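Local coordinates for protein dipeptide Epimerase (Enterococcus faecalis V583, PDB 3JVA) that is an enzyme of the mandelate racemase/muconate lactonizing enzyme family, with an enolase-type barrel domain that binds a magnesium ion, at residues Ala190-Thr195 / Val218-Leu223; Thr236-Glu241 / Val260-Leu265; Glu273-Asn278 / Ala309-Ile314; Cys288-Met293 / Thr315-Asp320. One frame throughout, in Å; residues are numbered along the deposited sequence.

Contact 1: Ala190-Thr195 / Val218-Leu223; sequences ANQAWT and VKRRDL
Gln-192 and Val-218 bring two loops together backbone to backbone, their CA atoms 4.1 Å apart. In this TIM-barrel-like domain the loops follow the neighbouring strands 185-189 and 213-215 and lead into helices 196-206 and 223-232. A type I' turn from Ala-190 to Ala-193 bends the first loop. Asn-191 and Gln-192 both take left-handed backbone angles at its corner, a conformation asparagine tolerates well. Two CA-H...O contacts join the loops: Gln-192 CA lies 3.5 Å from Val-218 O, and Val-218 CA 3.4 Å from Trp-194 O. Water 1 bridges the backbones, donating to Trp-194 O at 2.7 Å and accepting from Lys-219 N at 2.9 Å.

Among the side chains, Val-218 presses CG1 onto Trp-194 O at 3.2 Å, while the residue also packs on Leu-226 and Val-229 of helix 223-232; a compact branched residue suits this wedge between loop and helix. Trp-194 turns its indole the other way, onto helix 196-206. Arg-220 and Arg-221 reach a neighbouring subunit, where Arg-221 forms a salt bridge with Asp-248. Gln-192 is long enough to reach the other loop: CG stands anti to the carbonyl carbon, and the chain runs on extended to its amide. There Gln-192 OE1 accepts the N-H of Arg-220 at 2.9 Å. The bond is fairly straight at the hydrogen (160°), and the donor sits 32° off the carbonyl plane, with Arg-220 CG also 3.5 Å from Gln-192 OE1.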
loop_
_atom_site.group_PDB
_atom_site.type_symbol
_atom_site.label_atom_id
_atom_site.label_comp_id
_atom_site.label_asym_id
_atom_site.label_seq_id
_atom_site.Cartn_x
_atom_site.Cartn_y
_atom_site.Cartn_z
ATOM N N ALA B 190 19.492 -25.317 4.485
ATOM C CA ALA B 190 18.864 -25.390 5.802
ATOM C C ALA B 190 17.579 -26.212 5.835
ATOM O O ALA B 190 16.978 -26.390 6.891
ATOM C CB ALA B 190 18.598 -23.974 6.330
ATOM N N ASN B 191 17.163 -26.705 4.673
ATOM C CA ASN B 191 15.966 -27.532 4.556
ATOM C C ASN B 191 14.780 -27.155 5.444
ATOM O O ASN B 191 14.295 -27.979 6.226
ATOM C CB ASN B 191 16.338 -29.002 4.779
ATOM C CG ASN B 191 17.155 -29.573 3.628
ATOM O OD1 ASN B 191 16.675 -29.672 2.496
ATOM N ND2 ASN B 191 18.395 -29.944 3.912
ATOM N N GLN B 192 14.327 -25.909 5.312
ATOM C CA GLN B 192 13.173 -25.379 6.048
ATOM C C GLN B 192 13.241 -25.594 7.557
ATOM O O GLN B 192 12.209 -25.681 8.225
ATOM C CB GLN B 192 11.886 -26.025 5.520
ATOM C CG GLN B 192 11.773 -26.074 4.012
ATOM C CD GLN B 192 10.564 -26.869 3.549
ATOM O OE1 GLN B 192 9.420 -26.444 3.726
ATOM N NE2 GLN B 192 10.813 -28.036 2.966
ATOM N N ALA B 193 14.448 -25.628 8.100
ATOM C CA ALA B 193 14.633 -25.895 9.521
ATOM C C ALA B 193 14.277 -24.825 10.546
ATOM O O ALA B 193 13.869 -25.158 11.658
ATOM C CB ALA B 193 16.078 -26.345 9.758
ATOM N N TRP B 194 14.406 -23.552 10.190
ATOM C CA TRP B 194 14.180 -22.494 11.171
ATOM C C TRP B 194 13.011 -21.542 11.016
ATOM O O TRP B 194 12.422 -21.406 9.938
ATOM C CB TRP B 194 15.444 -21.642 11.279
ATOM C CG TRP B 194 16.709 -22.434 11.400
ATOM C CD1 TRP B 194 17.009 -23.360 12.359
ATOM C CD2 TRP B 194 17.862 -22.339 10.557
ATOM N NE1 TRP B 194 18.283 -23.845 12.166
ATOM C CE2 TRP B 194 18.828 -23.234 11.067
ATOM C CE3 TRP B 194 18.174 -21.582 9.420
ATOM C CZ2 TRP B 194 20.088 -23.392 10.480
ATOM C CZ3 TRP B 194 19.427 -21.739 8.835
ATOM C CH2 TRP B 194 20.369 -22.639 9.370
ATOM N N THR B 195 12.687 -20.883 12.129
ATOM C CA THR B 195 11.648 -19.865 12.154
ATOM C C THR B 195 12.441 -18.678 11.627
ATOM O O THR B 195 13.673 -18.700 11.656
ATOM C CB THR B 195 11.159 -19.555 13.591
ATOM O OG1 THR B 195 12.239 -19.012 14.365
ATOM C CG2 THR B 195 10.642 -20.816 14.263
ATOM N N VAL B 218 13.590 -21.240 5.897
ATOM C CA VAL B 218 12.289 -21.379 6.555
ATOM C C VAL B 218 11.324 -22.247 5.750
ATOM O O VAL B 218 11.599 -22.593 4.600
ATOM C CB VAL B 218 11.631 -19.996 6.794
ATOM C CG1 VAL B 218 12.552 -19.129 7.637
ATOM C CG2 VAL B 218 11.333 -19.308 5.457
ATOM N N LYS B 219 10.196 -22.602 6.363
ATOM C CA LYS B 219 9.185 -23.426 5.704
ATOM C C LYS B 219 8.764 -22.812 4.379
ATOM O O LYS B 219 8.614 -21.595 4.263
ATOM C CB LYS B 219 7.970 -23.614 6.613
ATOM C CG LYS B 219 8.216 -24.608 7.730
ATOM C CD LYS B 219 6.967 -24.855 8.556
ATOM C CE LYS B 219 7.218 -25.928 9.601
ATOM N NZ LYS B 219 6.013 -26.187 10.436
ATOM N N ARG B 220 8.555 -23.671 3.388
ATOM C CA ARG B 220 8.217 -23.234 2.039
ATOM C C ARG B 220 7.062 -22.254 1.862
ATOM O O ARG B 220 7.123 -21.394 0.981
ATOM C CB ARG B 220 8.007 -24.457 1.138
ATOM C CG ARG B 220 6.875 -25.394 1.535
ATOM C CD ARG B 220 7.013 -26.707 0.769
ATOM N NE ARG B 220 5.900 -27.634 0.974
ATOM C CZ ARG B 220 4.730 -27.555 0.346
ATOM N NH1 ARG B 220 4.505 -26.586 -0.536
ATOM N NH2 ARG B 220 3.785 -28.455 0.592
ATOM N N ARG B 221 6.026 -22.366 2.688
ATOM C CA ARG B 221 4.866 -21.480 2.575
ATOM C C ARG B 221 5.003 -20.143 3.302
ATOM O O ARG B 221 4.150 -19.267 3.160
ATOM C CB ARG B 221 3.603 -22.195 3.079
ATOM C CG ARG B 221 3.149 -23.374 2.227
ATOM C CD ARG B 221 2.737 -22.938 0.824
ATOM N NE ARG B 221 1.493 -22.165 0.802
ATOM C CZ ARG B 221 0.281 -22.677 1.002
ATOM N NH1 ARG B 221 0.130 -23.973 1.246
ATOM N NH2 ARG B 221 -0.788 -21.892 0.945
ATOM N N ASP B 222 6.073 -19.975 4.072
ATOM C CA ASP B 222 6.272 -18.730 4.810
ATOM C C ASP B 222 7.100 -17.724 4.012
ATOM O O ASP B 222 8.259 -17.463 4.331
ATOM C CB ASP B 222 6.943 -19.030 6.155
ATOM C CG ASP B 222 7.082 -17.802 7.021
ATOM O OD1 ASP B 222 6.360 -16.815 6.770
ATOM O OD2 ASP B 222 7.903 -17.823 7.961
ATOM N N LEU B 223 6.490 -17.156 2.974
ATOM C CA LEU B 223 7.168 -16.194 2.109
ATOM C C LEU B 223 7.557 -14.905 2.828
ATOM O O LEU B 223 8.627 -14.346 2.574
ATOM C CB LEU B 223 6.289 -15.883 0.891
ATOM C CG LEU B 223 5.828 -17.123 0.115
ATOM C CD1 LEU B 223 5.051 -16.696 -1.125
ATOM C CD2 LEU B 223 7.033 -17.972 -0.278
HETATM O O HOH W 1 9.960 -22.042 9.165
#

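Contact 2: Thr236-Glu241 / Val260-Leu265; sequences TIMADE and VINIKL. With MG (magnesium ion), chain O.
Asp-240 OD2 is held by the magnesium ion at 2.0 Å and, from across the contact, by a weak bond from Lys-264 NZ at 3.2 Å. Lys-264 brings a long, extended chain up to the carboxylate, crossing Asp-240 at about a right angle. The other oxygen, Asp-240 OD1, has its stronger partner in Lys-267, and water 2 donates to it. Asp-189 and Glu-215 complete the protein ligands, while waters 3, 4 and 5 fill the remaining metal positions. Glu-241 works in the second shell: OE2 receives water 3 and OE1 receives water 4.

Behind the site, strands 236-239 and 260-263 run parallel at 36°, joined by helix 246-255 in a beta-alpha-beta unit of the barrel. Asn-262 N gives Ala-239 O a bond of 2.8 Å, nearly along the C=O axis. Met-238 CG is anti to the backbone N (chi1 172°). The chain runs on extended to SD, which rests 3.6 Å from Asn-262 CB, while Thr-236 CG2 meets Val-260 CG2 at 3.7 Å. The carboxylate at this strand end thus serves the metal with one oxygen, while two lysines probably help to balance its charge.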
loop_
_atom_site.group_PDB
_atom_site.type_symbol
_atom_site.label_atom_id
_atom_site.label_comp_id
_atom_site.label_asym_id
_atom_site.label_seq_id
_atom_site.Cartn_x
_atom_site.Cartn_y
_atom_site.Cartn_z
ATOM N N THR B 236 23.757 -14.612 0.921
ATOM C CA THR B 236 22.832 -14.859 -0.185
ATOM C C THR B 236 21.818 -15.923 0.232
ATOM O O THR B 236 22.194 -17.001 0.688
ATOM C CB THR B 236 23.593 -15.362 -1.429
ATOM O OG1 THR B 236 24.456 -14.323 -1.911
ATOM C CG2 THR B 236 22.619 -15.784 -2.529
ATOM N N ILE B 237 20.532 -15.615 0.074
ATOM C CA ILE B 237 19.468 -16.549 0.432
ATOM C C ILE B 237 18.810 -17.079 -0.837
ATOM O O ILE B 237 18.444 -16.305 -1.723
ATOM C CB ILE B 237 18.385 -15.871 1.292
ATOM C CG1 ILE B 237 19.004 -15.366 2.601
ATOM C CG2 ILE B 237 17.269 -16.856 1.594
ATOM C CD1 ILE B 237 19.621 -16.467 3.443
ATOM N N MET B 238 18.663 -18.396 -0.912
ATOM C CA MET B 238 18.070 -19.040 -2.078
ATOM C C MET B 238 16.809 -19.815 -1.741
ATOM O O MET B 238 16.745 -20.523 -0.734
ATOM C CB MET B 238 19.096 -19.987 -2.721
ATOM C CG MET B 238 18.551 -20.878 -3.830
ATOM S SD MET B 238 19.882 -21.845 -4.613
ATOM C CE MET B 238 20.510 -22.727 -3.250
ATOM N N ALA B 239 15.796 -19.670 -2.584
ATOM C CA ALA B 239 14.555 -20.398 -2.378
ATOM C C ALA B 239 14.656 -21.732 -3.113
ATOM O O ALA B 239 15.158 -21.792 -4.230
ATOM C CB ALA B 239 13.368 -19.596 -2.927
ATOM N N ASP B 240 14.208 -22.802 -2.469
ATOM C CA ASP B 240 14.196 -24.118 -3.095
ATOM C C ASP B 240 12.745 -24.596 -3.049
ATOM O O ASP B 240 11.994 -24.385 -3.998
ATOM C CB ASP B 240 15.101 -25.111 -2.357
ATOM C CG ASP B 240 15.149 -26.486 -3.038
ATOM O OD1 ASP B 240 14.319 -26.750 -3.931
ATOM O OD2 ASP B 240 16.012 -27.311 -2.678
ATOM N N GLU B 241 12.350 -25.209 -1.935
ATOM C CA GLU B 241 10.992 -25.716 -1.783
ATOM C C GLU B 241 9.907 -24.649 -1.981
ATOM O O GLU B 241 8.776 -24.984 -2.338
ATOM C CB GLU B 241 10.819 -26.393 -0.411
ATOM C CG GLU B 241 11.480 -27.779 -0.260
ATOM C CD GLU B 241 13.007 -27.744 -0.201
ATOM O OE1 GLU B 241 13.586 -26.671 0.080
ATOM O OE2 GLU B 241 13.632 -28.807 -0.416
ATOM N N VAL B 260 18.211 -15.684 -4.816
ATOM C CA VAL B 260 18.383 -16.678 -5.870
ATOM C C VAL B 260 17.288 -17.734 -5.792
ATOM O O VAL B 260 16.730 -17.990 -4.724
ATOM C CB VAL B 260 19.758 -17.380 -5.718
ATOM C CG1 VAL B 260 19.976 -18.398 -6.840
ATOM C CG2 VAL B 260 20.862 -16.348 -5.713
ATOM N N ILE B 261 16.976 -18.352 -6.924
ATOM C CA ILE B 261 15.950 -19.388 -6.947
ATOM C C ILE B 261 16.508 -20.686 -7.511
ATOM O O ILE B 261 17.146 -20.693 -8.562
ATOM C CB ILE B 261 14.718 -18.925 -7.765
ATOM C CG1 ILE B 261 13.980 -17.836 -6.978
ATOM C CG2 ILE B 261 13.798 -20.109 -8.065
ATOM C CD1 ILE B 261 12.809 -17.200 -7.723
ATOM N N ASN B 262 16.264 -21.780 -6.795
ATOM C CA ASN B 262 16.752 -23.094 -7.200
ATOM C C ASN B 262 15.682 -23.870 -7.951
ATOM O O ASN B 262 14.607 -24.158 -7.421
ATOM C CB ASN B 262 17.207 -23.878 -5.961
ATOM C CG ASN B 262 18.027 -25.115 -6.305
ATOM O OD1 ASN B 262 18.636 -25.203 -7.374
ATOM N ND2 ASN B 262 18.069 -26.069 -5.379
ATOM N N ILE B 263 15.989 -24.190 -9.200
ATOM C CA ILE B 263 15.092 -24.950 -10.060
ATOM C C ILE B 263 15.420 -26.434 -9.975
ATOM O O ILE B 263 16.588 -26.803 -9.866
ATOM C CB ILE B 263 15.288 -24.565 -11.552
ATOM C CG1 ILE B 263 14.979 -23.086 -11.773
ATOM C CG2 ILE B 263 14.427 -25.462 -12.444
ATOM C CD1 ILE B 263 15.389 -22.593 -13.164
ATOM N N LYS B 264 14.394 -27.280 -10.004
ATOM C CA LYS B 264 14.596 -28.729 -10.060
ATOM C C LYS B 264 13.559 -29.224 -11.061
ATOM O O LYS B 264 12.372 -28.942 -10.918
ATOM C CB LYS B 264 14.392 -29.406 -8.709
ATOM C CG LYS B 264 15.521 -29.131 -7.729
ATOM C CD LYS B 264 15.336 -29.893 -6.426
ATOM C CE LYS B 264 16.412 -29.490 -5.417
ATOM N NZ LYS B 264 16.240 -30.195 -4.113
ATOM N N LEU B 265 14.003 -29.946 -12.083
ATOM C CA LEU B 265 13.066 -30.439 -13.089
ATOM C C LEU B 265 11.950 -31.288 -12.487
ATOM O O LEU B 265 10.815 -31.264 -12.975
ATOM C CB LEU B 265 13.806 -31.241 -14.171
ATOM C CG LEU B 265 14.865 -30.482 -14.978
ATOM C CD1 LEU B 265 15.391 -31.378 -16.084
ATOM C CD2 LEU B 265 14.269 -29.200 -15.567
HETATM MG MG MG O . 17.435 -27.571 -1.241
HETATM O O HOH W 2 13.609 -29.386 -3.318
HETATM O O HOH W 3 16.446 -29.257 -0.614
HETATM O O HOH W 4 16.362 -26.526 0.191
HETATM O O HOH W 5 18.415 -28.990 -2.523
#

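Contact 3: Glu273-Asn278 / Ala309-Ile314; sequences EALKIN and AAQKNI
Asn-278 packs its amide against Asn-313 and Ile-314, and here the contact is tight. Asn-278 sits on helix 271-284 of the barrel's outer layer; its partners lie in the type I turn, Gln-311 to Ile-314, that carries the chain from helix 298-310 into strand 314-317. With CG anti to the backbone N (chi1 -173°), the amide of Asn-278 is directed toward the turn. Its OD1 accepts a bond of 3.0 Å from Asn-313 ND2, which approaches from above the carbonyl plane of Asn-278, 40° out of it, yet has this partner close to the plane of its own amide. Asn-313 ND2 is shared, since it also bonds to Ile-286 O. Ile-314 CG1 covers the amide carbon, 3.7 Å from Asn-278 CG. Water 6 accepts from Asn-278 ND2 at 3.1 Å and from Asn-313 N at 2.8 Å, tying the helix to the turn a second time.

The other side is looser. Leu-275 touches Gln-311 through its CD2 alone, 4.0 Å from Gln-311 CG, and the partly exposed leucine also leans on Leu-307. Farther out, Lys-312 turns to a neighbouring subunit and forms a salt bridge with its Glu-86. A short amide, acceptor and donor at once, therefore suits the buried position of Asn-278: the turn serves its carbonyl oxygen, and a bridging water takes up an N-H.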
loop_
_atom_site.group_PDB
_atom_site.type_symbol
_atom_site.label_atom_id
_atom_site.label_comp_id
_atom_site.label_asym_id
_atom_site.label_seq_id
_atom_site.Cartn_x
_atom_site.Cartn_y
_atom_site.Cartn_z
ATOM N N GLU B 273 8.835 -25.911 -18.258
ATOM C CA GLU B 273 8.489 -25.053 -17.132
ATOM C C GLU B 273 9.743 -24.412 -16.532
ATOM O O GLU B 273 9.715 -23.258 -16.105
ATOM C CB GLU B 273 7.751 -25.866 -16.059
ATOM C CG GLU B 273 7.173 -25.032 -14.915
ATOM C CD GLU B 273 5.914 -24.268 -15.302
ATOM O OE1 GLU B 273 5.398 -24.465 -16.429
ATOM O OE2 GLU B 273 5.433 -23.474 -14.470
ATOM N N ALA B 274 10.842 -25.159 -16.512
ATOM C CA ALA B 274 12.098 -24.635 -15.977
ATOM C C ALA B 274 12.524 -23.389 -16.764
ATOM O O ALA B 274 13.054 -22.431 -16.201
ATOM C CB ALA B 274 13.184 -25.704 -16.051
ATOM N N LEU B 275 12.302 -23.404 -18.071
ATOM C CA LEU B 275 12.660 -22.253 -18.887
ATOM C C LEU B 275 11.867 -21.021 -18.457
ATOM O O LEU B 275 12.412 -19.918 -18.400
ATOM C CB LEU B 275 12.412 -22.553 -20.368
ATOM C CG LEU B 275 13.473 -23.444 -21.017
ATOM C CD1 LEU B 275 12.964 -23.933 -22.374
ATOM C CD2 LEU B 275 14.780 -22.675 -21.159
ATOM N N LYS B 276 10.588 -21.211 -18.143
ATOM C CA LYS B 276 9.741 -20.101 -17.707
ATOM C C LYS B 276 10.272 -19.528 -16.403
ATOM O O LYS B 276 10.364 -18.312 -16.233
ATOM C CB LYS B 276 8.305 -20.570 -17.483
ATOM C CG LYS B 276 7.581 -21.047 -18.732
ATOM C CD LYS B 276 6.172 -21.467 -18.366
ATOM C CE LYS B 276 5.415 -22.037 -19.547
ATOM N NZ LYS B 276 4.100 -22.572 -19.091
ATOM N N ILE B 277 10.599 -20.416 -15.470
ATOM C CA ILE B 277 11.126 -19.975 -14.186
ATOM C C ILE B 277 12.380 -19.131 -14.384
ATOM O O ILE B 277 12.496 -18.037 -13.835
ATOM C CB ILE B 277 11.467 -21.177 -13.269
ATOM C CG1 ILE B 277 10.178 -21.907 -12.871
ATOM C CG2 ILE B 277 12.208 -20.682 -12.021
ATOM C CD1 ILE B 277 10.398 -23.254 -12.188
ATOM N N ASN B 278 13.320 -19.632 -15.179
ATOM C CA ASN B 278 14.547 -18.889 -15.406
ATOM C C ASN B 278 14.339 -17.536 -16.090
ATOM O O ASN B 278 14.988 -16.557 -15.728
ATOM C CB ASN B 278 15.541 -19.720 -16.214
ATOM C CG ASN B 278 16.883 -19.043 -16.325
ATOM O OD1 ASN B 278 17.488 -18.690 -15.314
ATOM N ND2 ASN B 278 17.357 -18.844 -17.554
ATOM N N ALA B 309 23.741 -25.506 -18.855
ATOM C CA ALA B 309 24.775 -25.040 -19.766
ATOM C C ALA B 309 24.216 -24.070 -20.804
ATOM O O ALA B 309 24.878 -23.105 -21.183
ATOM C CB ALA B 309 25.426 -26.232 -20.466
ATOM N N ALA B 310 22.990 -24.323 -21.253
ATOM C CA ALA B 310 22.363 -23.494 -22.280
ATOM C C ALA B 310 21.894 -22.108 -21.856
ATOM O O ALA B 310 21.911 -21.180 -22.663
ATOM C CB ALA B 310 21.193 -24.250 -22.902
ATOM N N GLN B 311 21.475 -21.968 -20.600
ATOM C CA GLN B 311 20.949 -20.696 -20.098
ATOM C C GLN B 311 21.923 -19.878 -19.251
ATOM O O GLN B 311 22.392 -20.335 -18.218
ATOM C CB GLN B 311 19.678 -20.964 -19.291
ATOM C CG GLN B 311 18.508 -21.498 -20.122
ATOM C CD GLN B 311 17.847 -20.416 -20.948
ATOM O OE1 GLN B 311 17.988 -20.367 -22.174
ATOM N NE2 GLN B 311 17.123 -19.530 -20.278
ATOM N N LYS B 312 22.207 -18.657 -19.694
ATOM C CA LYS B 312 23.124 -17.773 -18.979
ATOM C C LYS B 312 22.729 -17.512 -17.526
ATOM O O LYS B 312 23.585 -17.498 -16.636
ATOM C CB LYS B 312 23.227 -16.437 -19.717
ATOM C CG LYS B 312 23.971 -15.352 -18.954
ATOM C CD LYS B 312 23.980 -14.047 -19.741
ATOM C CE LYS B 312 24.592 -12.917 -18.930
ATOM N NZ LYS B 312 25.983 -13.235 -18.520
ATOM N N ASN B 313 21.437 -17.305 -17.280
ATOM C CA ASN B 313 20.986 -17.004 -15.926
ATOM C C ASN B 313 21.009 -18.163 -14.929
ATOM O O ASN B 313 20.814 -17.946 -13.730
ATOM C CB ASN B 313 19.592 -16.370 -15.958
ATOM C CG ASN B 313 19.264 -15.650 -14.671
ATOM O OD1 ASN B 313 19.964 -14.715 -14.272
ATOM N ND2 ASN B 313 18.201 -16.082 -14.006
ATOM N N ILE B 314 21.220 -19.389 -15.400
ATOM C CA ILE B 314 21.326 -20.519 -14.476
ATOM C C ILE B 314 22.828 -20.537 -14.246
ATOM O O ILE B 314 23.584 -21.166 -14.982
ATOM C CB ILE B 314 20.836 -21.847 -15.101
ATOM C CG1 ILE B 314 19.344 -21.732 -15.458
ATOM C CG2 ILE B 314 21.014 -22.993 -14.101
ATOM C CD1 ILE B 314 18.746 -23.011 -16.045
HETATM O O HOH W 6 19.378 -17.106 -19.120
#

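Contact 4: Cys288-Met293 / Thr315-Asp320; sequences CMIGCM and TRADLD
Met-289 lays its chain across the base of Arg-316 at about a right angle, its CG 3.5 Å from Arg-316 CB. The two belong to strands 288-290 and 315-317, parallel neighbours 20° apart, linked through helix 298-310 in a beta-alpha-beta unit. Met-289 CG stands anti to the backbone N; beyond it the supple thioether bends at chi3 (94°), and its CE comes to rest 4.0 Å from Asp-318 CB. Arg-316 offers only its root to this bump: its guanidinium runs off to a salt bridge with Glu-212.

On the opposite face Ile-290 CG2 is the bump, set beside the small methyl of Ala-317. Past the strand ends it also meets Leu-319 CD1, at 4.0 Å. The other branch of that leucine, CD2, nestles against the backbone of Gly-291, 3.4 Å from Gly-291 O, where the glycine brings no side chain of its own. Gly-291 CA lies 3.3 Å from Asp-318 O in a CA-H...O contact. Cys-292 then lodges its SG 3.7 Å from Asp-320 OD1, an oxygen of a carboxylate whose other atom, OD2, bonds to Thr-134 N.

Backbone bonds hold the strands in step, the straightest being Asp-318 N to Ile-290 O at 2.9 Å. At the Thr-315 end, water 7 donates to Thr-315 OG1, which also bonds to Glu-287, and accepts from Arg-316 NH1. Beyond, Ala-317 bonds to Asp-132 of strand 128-134, so the barrel closes here. Apolar fillers thus seat the strands, while polar groups gather at their C-terminal ends, where the side chain of Asp-318 lies about 6 Å from the magnesium ion.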
loop_
_atom_site.group_PDB
_atom_site.type_symbol
_atom_site.label_atom_id
_atom_site.label_comp_id
_atom_site.label_asym_id
_atom_site.label_seq_id
_atom_site.Cartn_x
_atom_site.Cartn_y
_atom_site.Cartn_z
ATOM N N CYS B 288 19.494 -18.031 -11.120
ATOM C CA CYS B 288 18.945 -19.346 -10.821
ATOM C C CYS B 288 20.020 -20.410 -10.663
ATOM O O CYS B 288 21.094 -20.321 -11.249
ATOM C CB CYS B 288 18.001 -19.805 -11.944
ATOM S SG CYS B 288 16.395 -18.981 -11.963
ATOM N N MET B 289 19.725 -21.404 -9.839
ATOM C CA MET B 289 20.614 -22.540 -9.679
ATOM C C MET B 289 19.714 -23.690 -10.078
ATOM O O MET B 289 18.493 -23.540 -10.099
ATOM C CB MET B 289 21.056 -22.738 -8.227
ATOM C CG MET B 289 21.890 -24.009 -8.033
ATOM S SD MET B 289 22.691 -24.127 -6.399
ATOM C CE MET B 289 21.499 -25.065 -5.495
ATOM N N ILE B 290 20.294 -24.827 -10.429
ATOM C CA ILE B 290 19.470 -25.975 -10.762
ATOM C C ILE B 290 20.012 -27.136 -9.944
ATOM O O ILE B 290 21.228 -27.350 -9.882
ATOM C CB ILE B 290 19.480 -26.299 -12.285
ATOM C CG1 ILE B 290 18.491 -27.438 -12.567
ATOM C CG2 ILE B 290 20.883 -26.660 -12.748
ATOM C CD1 ILE B 290 18.019 -27.516 -14.024
ATOM N N GLY B 291 19.109 -27.845 -9.276
ATOM C CA GLY B 291 19.505 -28.964 -8.442
ATOM C C GLY B 291 18.935 -30.290 -8.904
ATOM O O GLY B 291 18.527 -30.432 -10.061
ATOM N N CYS B 292 18.897 -31.264 -7.997
ATOM C CA CYS B 292 18.382 -32.586 -8.324
ATOM C C CYS B 292 17.756 -33.256 -7.114
ATOM O O CYS B 292 17.931 -32.805 -5.976
ATOM C CB CYS B 292 19.508 -33.474 -8.872
ATOM S SG CYS B 292 20.889 -33.731 -7.723
ATOM N N MET B 293 17.020 -34.335 -7.371
ATOM C CA MET B 293 16.356 -35.097 -6.317
ATOM C C MET B 293 17.288 -36.208 -5.849
ATOM O O MET B 293 18.208 -36.601 -6.566
ATOM C CB MET B 293 15.070 -35.744 -6.846
ATOM C CG MET B 293 14.126 -34.804 -7.562
ATOM S SD MET B 293 13.555 -33.469 -6.511
ATOM C CE MET B 293 12.461 -34.360 -5.425
ATOM N N THR B 315 23.244 -19.815 -13.211
ATOM C CA THR B 315 24.650 -19.631 -12.890
ATOM C C THR B 315 25.289 -20.607 -11.921
ATOM O O THR B 315 26.509 -20.597 -11.755
ATOM C CB THR B 315 24.859 -18.229 -12.340
ATOM O OG1 THR B 315 24.113 -18.091 -11.128
ATOM C CG2 THR B 315 24.377 -17.197 -13.342
ATOM N N ARG B 316 24.471 -21.428 -11.272
ATOM C CA ARG B 316 24.961 -22.418 -10.322
ATOM C C ARG B 316 24.318 -23.765 -10.612
ATOM O O ARG B 316 23.210 -23.827 -11.139
ATOM C CB ARG B 316 24.623 -22.002 -8.887
ATOM C CG ARG B 316 25.300 -20.720 -8.419
ATOM C CD ARG B 316 24.989 -20.484 -6.950
ATOM N NE ARG B 316 25.711 -19.352 -6.372
ATOM C CZ ARG B 316 25.316 -18.084 -6.435
ATOM N NH1 ARG B 316 24.190 -17.755 -7.058
ATOM N NH2 ARG B 316 26.045 -17.140 -5.850
ATOM N N ALA B 317 25.015 -24.842 -10.263
ATOM C CA ALA B 317 24.488 -26.179 -10.484
ATOM C C ALA B 317 24.846 -27.127 -9.348
ATOM O O ALA B 317 25.982 -27.147 -8.870
ATOM C CB ALA B 317 25.002 -26.728 -11.811
ATOM N N ASP B 318 23.855 -27.892 -8.910
ATOM C CA ASP B 318 24.017 -28.878 -7.851
ATOM C C ASP B 318 23.478 -30.154 -8.488
ATOM O O ASP B 318 22.396 -30.623 -8.149
ATOM C CB ASP B 318 23.188 -28.473 -6.624
ATOM C CG ASP B 318 23.239 -29.504 -5.511
ATOM O OD1 ASP B 318 24.289 -30.159 -5.353
ATOM O OD2 ASP B 318 22.229 -29.653 -4.788
ATOM N N LEU B 319 24.247 -30.691 -9.432
ATOM C CA LEU B 319 23.853 -31.887 -10.181
ATOM C C LEU B 319 24.871 -32.992 -9.941
ATOM O O LEU B 319 25.653 -33.331 -10.825
ATOM C CB LEU B 319 23.787 -31.541 -11.671
ATOM C CG LEU B 319 22.879 -30.358 -12.023
ATOM C CD1 LEU B 319 23.078 -29.976 -13.482
ATOM C CD2 LEU B 319 21.420 -30.722 -11.747
ATOM N N ASP B 320 24.825 -33.563 -8.744
ATOM C CA ASP B 320 25.774 -34.590 -8.328
ATOM C C ASP B 320 25.203 -35.990 -8.127
ATOM O O ASP B 320 25.901 -36.874 -7.637
ATOM C CB ASP B 320 26.428 -34.134 -7.021
ATOM C CG ASP B 320 25.419 -33.956 -5.896
ATOM O OD1 ASP B 320 24.195 -33.902 -6.174
ATOM O OD2 ASP B 320 25.844 -33.857 -4.728
HETATM O O HOH W 7 22.635 -19.148 -9.045
HETATM O O HOH W 8 19.874 -30.700 -5.256
#

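How the contacts relate
Following the chain from the N terminus, contact 1 first closes a loop through helix 196-206 and strand 213-215, and contact 2 the next, through helix 246-255; they stand in series, yet touch where Gln-192 NE2 meets Glu-241 CG at 3.3 Å. Contact 3 opens after contact 2 has closed, and crosses contact 4, their segments alternating along the chain. Strands 260-263 and 287-290 are sheet neighbours, so contacts 2 and 4 join directly, probably by a hydrogen bond of Ile-263 N to Met-289 O. Contact 3 ties the outer helices to this wall: Ile-277 packs on Ile-263, and Asn-313 O probably bonds to Cys-288 N.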